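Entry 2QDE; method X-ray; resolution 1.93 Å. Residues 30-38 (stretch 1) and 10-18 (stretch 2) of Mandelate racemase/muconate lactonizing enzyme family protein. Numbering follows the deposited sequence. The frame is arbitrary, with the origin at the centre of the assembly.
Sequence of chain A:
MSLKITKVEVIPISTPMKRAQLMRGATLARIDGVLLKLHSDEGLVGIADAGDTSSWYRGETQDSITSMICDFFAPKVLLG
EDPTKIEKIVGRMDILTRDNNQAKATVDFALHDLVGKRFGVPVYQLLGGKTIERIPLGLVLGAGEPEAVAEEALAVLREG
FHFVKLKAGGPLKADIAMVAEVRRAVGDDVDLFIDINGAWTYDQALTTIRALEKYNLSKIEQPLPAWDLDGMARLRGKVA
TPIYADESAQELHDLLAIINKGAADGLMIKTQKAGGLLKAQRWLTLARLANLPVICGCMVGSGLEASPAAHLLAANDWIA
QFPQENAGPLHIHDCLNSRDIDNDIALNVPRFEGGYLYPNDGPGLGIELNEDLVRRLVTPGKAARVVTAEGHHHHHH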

ATOM      1  N   ARG A  30     -41.700  26.338   3.281  1.00 31.80           N
ATOM      2  CA  ARG A  30     -42.082  25.977   1.919  1.00 30.87           C
ATOM      3  C   ARG A  30     -40.926  25.339   1.149  1.00 30.28           C
ATOM      4  O   ARG A  30     -39.754  25.642   1.381  1.00 30.71           O
ATOM      5  CB  ARG A  30     -42.580  27.214   1.161  1.00 31.63           C
ATOM      6  CG  ARG A  30     -41.489  28.201   0.788  1.00 32.92           C
ATOM      7  CD  ARG A  30     -42.047  29.360  -0.037  1.00 33.80           C
ATOM      8  NE  ARG A  30     -40.987  30.097  -0.730  1.00 32.23           N
ATOM      9  CZ  ARG A  30     -41.197  31.144  -1.522  1.00 32.75           C
ATOM     10  NH1 ARG A  30     -42.434  31.590  -1.725  1.00 32.31           N
ATOM     11  NH2 ARG A  30     -40.174  31.745  -2.118  1.00 32.47           N
ATOM     12  N   ILE A  31     -41.273  24.454   0.225  1.00 28.19           N
ATOM     13  CA  ILE A  31     -40.294  23.758  -0.596  1.00 25.54           C
ATOM     14  C   ILE A  31     -40.127  24.474  -1.935  1.00 24.97           C
ATOM     15  O   ILE A  31     -41.071  24.529  -2.729  1.00 23.72           O
ATOM     16  CB  ILE A  31     -40.752  22.314  -0.872  1.00 25.46           C
ATOM     17  CG1 ILE A  31     -40.880  21.541   0.441  1.00 27.38           C
ATOM     18  CG2 ILE A  31     -39.785  21.639  -1.822  1.00 27.17           C
ATOM     19  CD1 ILE A  31     -39.609  21.520   1.281  1.00 28.66           C
ATOM     20  N   ASP A  32     -38.937  25.020  -2.186  1.00 22.30           N
ATOM     21  CA  ASP A  32     -38.672  25.710  -3.445  1.00 21.43           C
ATOM     22  C   ASP A  32     -38.010  24.757  -4.439  1.00 22.35           C
ATOM     23  O   ASP A  32     -36.907  24.247  -4.199  1.00 21.87           O
ATOM     24  CB  ASP A  32     -37.777  26.933  -3.228  1.00 22.34           C
ATOM     25  CG  ASP A  32     -38.437  27.997  -2.357  1.00 23.54           C
ATOM     26  OD1 ASP A  32     -39.670  28.188  -2.471  1.00 23.12           O
ATOM     27  OD2 ASP A  32     -37.722  28.649  -1.568  1.00 25.57           O
ATOM     28  N   GLY A  33     -38.684  24.524  -5.557  1.00 21.11           N
ATOM     29  CA  GLY A  33     -38.149  23.619  -6.549  1.00 19.75           C
ATOM     30  C   GLY A  33     -38.453  24.042  -7.965  1.00 20.90           C
ATOM     31  O   GLY A  33     -38.803  25.190  -8.222  1.00 20.69           O
ATOM     32  N   VAL A  34     -38.341  23.103  -8.892  1.00 19.14           N
ATOM     33  CA  VAL A  34     -38.585  23.401 -10.284  1.00 19.21           C
ATOM     34  C   VAL A  34     -39.251  22.232 -10.998  1.00 19.44           C
ATOM     35  O   VAL A  34     -39.004  21.075 -10.666  1.00 17.98           O
ATOM     36  CB  VAL A  34     -37.239  23.754 -10.970  1.00 21.89           C
ATOM     37  CG1 VAL A  34     -37.129  23.093 -12.321  1.00 22.92           C
ATOM     38  CG2 VAL A  34     -37.107  25.259 -11.097  1.00 20.84           C
ATOM     39  N   LEU A  35     -40.114  22.547 -11.962  1.00 18.36           N
ATOM     40  CA  LEU A  35     -40.775  21.531 -12.770  1.00 17.88           C
ATOM     41  C   LEU A  35     -40.256  21.723 -14.185  1.00 19.17           C
ATOM     42  O   LEU A  35     -40.025  22.855 -14.622  1.00 20.45           O
ATOM     43  CB  LEU A  35     -42.296  21.692 -12.767  1.00 17.92           C
ATOM     44  CG  LEU A  35     -43.089  21.506 -11.471  1.00 19.23           C
ATOM     45  CD1 LEU A  35     -44.571  21.446 -11.827  1.00 19.51           C
ATOM     46  CD2 LEU A  35     -42.674  20.227 -10.744  1.00 19.12           C
ATOM     47  N   LEU A  36     -40.070  20.621 -14.899  1.00 18.12           N
ATOM     48  CA  LEU A  36     -39.568  20.668 -16.261  1.00 17.97           C
ATOM     49  C   LEU A  36     -40.545  20.033 -17.236  1.00 18.67           C
ATOM     50  O   LEU A  36     -41.167  19.013 -16.941  1.00 18.97           O
ATOM     51  CB  LEU A  36     -38.232  19.924 -16.354  1.00 18.30           C
ATOM     52  CG  LEU A  36     -37.637  19.692 -17.751  1.00 18.90           C
ATOM     53  CD1 LEU A  36     -37.264  21.025 -18.393  1.00 18.47           C
ATOM     54  CD2 LEU A  36     -36.412  18.798 -17.638  1.00 18.70           C
ATOM     55  N   LYS A  37     -40.674  20.647 -18.402  1.00 18.39           N
ATOM     56  CA  LYS A  37     -41.528  20.107 -19.444  1.00 18.68           C
ATOM     57  C   LYS A  37     -40.747  20.100 -20.741  1.00 19.17           C
ATOM     58  O   LYS A  37     -40.263  21.143 -21.186  1.00 20.33           O
ATOM     59  CB  LYS A  37     -42.802  20.940 -19.622  1.00 20.13           C
ATOM     60  CG  LYS A  37     -43.834  20.740 -18.533  1.00 19.70           C
ATOM     61  CD  LYS A  37     -45.107  21.526 -18.833  1.00 22.41           C
ATOM     62  CE  LYS A  37     -46.119  21.407 -17.694  1.00 22.25           C
ATOM     63  NZ  LYS A  37     -47.335  22.251 -17.944  1.00 24.76           N
ATOM     64  N   LEU A  38     -40.608  18.918 -21.332  1.00 17.90           N
ATOM     65  CA  LEU A  38     -39.920  18.769 -22.602  1.00 18.06           C
ATOM     66  C   LEU A  38     -40.996  18.469 -23.641  1.00 18.92           C
ATOM     67  O   LEU A  38     -41.491  17.343 -23.734  1.00 18.85           O
ATOM     68  CB  LEU A  38     -38.908  17.623 -22.547  1.00 16.61           C
ATOM     69  CG  LEU A  38     -37.762  17.735 -21.535  1.00 17.51           C
ATOM     70  CD1 LEU A  38     -36.788  16.582 -21.767  1.00 19.23           C
ATOM     71  CD2 LEU A  38     -37.046  19.074 -21.685  1.00 16.77           C
TER
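Stretch 2, residues 10-18: VIPISTPMK

Stretch 2 lies beside stretch 1 as an antiparallel β-strand. Residues 10-15 are extended, with phi between -84° and -130° and psi between 115° and 155°, and they pair with strand 31-38 at an angle of 154° between the N-to-C directions; the axes approach to 4.6 Å. The register sets Leu36 against Val10, Leu35 against Ile11, Val34 against Pro12, Gly33 against Ile13, Asp32 against Ser14 and Ile31 against Thr15, so the paired residue numbers always sum to 46. After Thr15 the strand gives way to loop.

The backbone bonds come in reciprocal pairs at every second residue. Ile11 N donates to Leu35 O and Leu35 N to Ile11 O, both at 2.8 Å; Ile13 N reaches Gly33 O at 3.1 Å while Gly33 N reaches Ile13 O at 2.9 Å; Thr15 N to Ile31 O is 2.8 Å and Ile31 N to Thr15 O 2.7 Å. This alternation accommodates a proline: Pro12 has no amide hydrogen, and it occupies a non-hydrogen-bonded position opposite Val34, where none is required by the ladder. The CA-H groups of neighbouring residues add contacts to the same carbonyls, as in Ser14 CA to Ile31 O at 3.2 Å and Val10 CA to Leu35 O at 3.3 Å.

Side chains alternate between two faces. On the face of Leu35, Ile11 and Ile13, packing is apolar: Leu35 CB lies 4.2 Å from Ile11 CB, and Leu35 CG meets Ile13 CD1 at 3.7 Å. Gly33 has no side chain opposite Ile13, whose chi1 is p and whose end reaches diagonally to Leu35 instead. Farther along this face, Ile31 CG1 touches Met17 SD at 3.7 Å. The other face carries Val10, Pro12, Val34 and Leu36: Val34 CG1 packs on Val10 CG1 at 3.5 Å, and Leu36 CD1 approaches Val10 CG2 at 3.9 Å.

Polar groups gather toward the Arg30 end of that second face. Ser14 OG donates to Asp32 OD1 at 2.7 Å, and the same OD1 forms a salt bridge with Arg30 NE at 2.9 Å within stretch 1. Ser14 OG also lies over one face of the Arg30 guanidinium, 3.4 Å from CZ, so the hydroxyl, carboxylate and guanidinium form one compact cluster.

Two waters extend the polar contacts. One donates to Ile31 O at 2.8 Å and bonds Thr15 OG1 at 2.9 Å; the other accepts from Arg30 N at 2.6 Å and Met17 N at 3.1 Å, bridging the backbones beyond the last direct pair.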

ATOM      1  N   VAL A  10     -39.278  25.437 -18.063  1.00 20.10           N
ATOM      2  CA  VAL A  10     -38.941  25.269 -16.651  1.00 20.69           C
ATOM      3  C   VAL A  10     -39.811  26.175 -15.789  1.00 20.12           C
ATOM      4  O   VAL A  10     -39.775  27.395 -15.931  1.00 21.26           O
ATOM      5  CB  VAL A  10     -37.459  25.600 -16.385  1.00 19.24           C
ATOM      6  CG1 VAL A  10     -37.148  25.418 -14.908  1.00 19.65           C
ATOM      7  CG2 VAL A  10     -36.571  24.700 -17.228  1.00 19.72           C
ATOM      8  N   ILE A  11     -40.585  25.564 -14.897  1.00 19.76           N
ATOM      9  CA  ILE A  11     -41.503  26.275 -14.014  1.00 19.13           C
ATOM     10  C   ILE A  11     -41.043  26.274 -12.560  1.00 20.13           C
ATOM     11  O   ILE A  11     -40.921  25.214 -11.940  1.00 20.17           O
ATOM     12  CB  ILE A  11     -42.904  25.621 -14.045  1.00 20.86           C
ATOM     13  CG1 ILE A  11     -43.357  25.422 -15.490  1.00 19.39           C
ATOM     14  CG2 ILE A  11     -43.894  26.470 -13.263  1.00 18.70           C
ATOM     15  CD1 ILE A  11     -44.572  24.549 -15.621  1.00 21.82           C
ATOM     16  N   PRO A  12     -40.798  27.465 -11.987  1.00 19.75           N
ATOM     17  CA  PRO A  12     -40.359  27.547 -10.590  1.00 19.78           C
ATOM     18  C   PRO A  12     -41.565  27.492  -9.646  1.00 20.91           C
ATOM     19  O   PRO A  12     -42.468  28.327  -9.733  1.00 20.06           O
ATOM     20  CB  PRO A  12     -39.653  28.895 -10.539  1.00 20.38           C
ATOM     21  CG  PRO A  12     -40.506  29.728 -11.462  1.00 20.39           C
ATOM     22  CD  PRO A  12     -40.769  28.793 -12.633  1.00 18.99           C
ATOM     23  N   ILE A  13     -41.589  26.505  -8.757  1.00 19.26           N
ATOM     24  CA  ILE A  13     -42.693  26.381  -7.816  1.00 20.42           C
ATOM     25  C   ILE A  13     -42.258  26.390  -6.354  1.00 20.00           C
ATOM     26  O   ILE A  13     -41.114  26.065  -6.013  1.00 19.24           O
ATOM     27  CB  ILE A  13     -43.524  25.088  -8.060  1.00 21.66           C
ATOM     28  CG1 ILE A  13     -42.625  23.858  -7.977  1.00 21.29           C
ATOM     29  CG2 ILE A  13     -44.216  25.152  -9.420  1.00 20.20           C
ATOM     30  CD1 ILE A  13     -43.407  22.536  -7.907  1.00 21.51           C
ATOM     31  N   SER A  14     -43.184  26.788  -5.493  1.00 19.27           N
ATOM     32  CA  SER A  14     -42.939  26.824  -4.061  1.00 20.38           C
ATOM     33  C   SER A  14     -44.117  26.099  -3.415  1.00 20.95           C
ATOM     34  O   SER A  14     -45.253  26.556  -3.499  1.00 19.40           O
ATOM     35  CB  SER A  14     -42.861  28.270  -3.562  1.00 19.26           C
ATOM     36  OG  SER A  14     -41.717  28.933  -4.077  1.00 19.96           O
ATOM     37  N   THR A  15     -43.839  24.966  -2.778  1.00 21.22           N
ATOM     38  CA  THR A  15     -44.887  24.169  -2.148  1.00 20.72           C
ATOM     39  C   THR A  15     -44.908  24.255  -0.622  1.00 22.96           C
ATOM     40  O   THR A  15     -43.936  23.915   0.046  1.00 22.62           O
ATOM     41  CB  THR A  15     -44.755  22.693  -2.554  1.00 20.51           C
ATOM     42  OG1 THR A  15     -44.690  22.603  -3.978  1.00 21.26           O
ATOM     43  CG2 THR A  15     -45.946  21.889  -2.056  1.00 20.81           C
ATOM     44  N   PRO A  16     -46.032  24.722  -0.053  1.00 24.37           N
ATOM     45  CA  PRO A  16     -46.157  24.840   1.402  1.00 25.36           C
ATOM     46  C   PRO A  16     -46.239  23.459   2.059  1.00 27.12           C
ATOM     47  O   PRO A  16     -46.771  22.514   1.476  1.00 25.56           O
ATOM     48  CB  PRO A  16     -47.462  25.620   1.581  1.00 26.04           C
ATOM     49  CG  PRO A  16     -47.622  26.364   0.275  1.00 26.05           C
ATOM     50  CD  PRO A  16     -47.184  25.343  -0.731  1.00 24.60           C
ATOM     51  N   MET A  17     -45.717  23.358   3.276  1.00 29.39           N
ATOM     52  CA  MET A  17     -45.732  22.112   4.034  1.00 31.13           C
ATOM     53  C   MET A  17     -46.957  22.025   4.950  1.00 32.84           C
ATOM     54  O   MET A  17     -47.500  23.054   5.377  1.00 32.66           O
ATOM     55  CB  MET A  17     -44.465  22.019   4.889  1.00 31.77           C
ATOM     56  CG  MET A  17     -43.174  22.045   4.090  1.00 32.87           C
ATOM     57  SD  MET A  17     -42.698  20.424   3.466  1.00 34.38           S
ATOM     58  CE  MET A  17     -41.455  19.981   4.637  1.00 34.11           C
ATOM     59  N   LYS A  18     -47.370  20.791   5.245  1.00 33.36           N
ATOM     60  CA  LYS A  18     -48.500  20.489   6.133  1.00 34.79           C
ATOM     61  C   LYS A  18     -49.854  20.447   5.435  1.00 34.75           C
ATOM     62  O   LYS A  18     -50.713  19.619   5.770  1.00 35.37           O
ATOM     63  CB  LYS A  18     -48.557  21.485   7.298  1.00 34.25           C
ATOM     64  CG  LYS A  18     -47.372  21.422   8.260  1.00 34.64           C
ATOM     65  CD  LYS A  18     -47.345  20.132   9.063  1.00 35.59           C
ATOM     66  CE  LYS A  18     -46.344  20.232  10.213  1.00 36.78           C
ATOM     67  NZ  LYS A  18     -46.600  21.460  11.037  1.00 38.62           N
TER
HETATM   68  O   HOH W   1     -41.849  22.698  -4.716  1.00 19.30           O
HETATM   69  O   HOH W   2     -44.076  25.767   4.207  1.00 30.62           O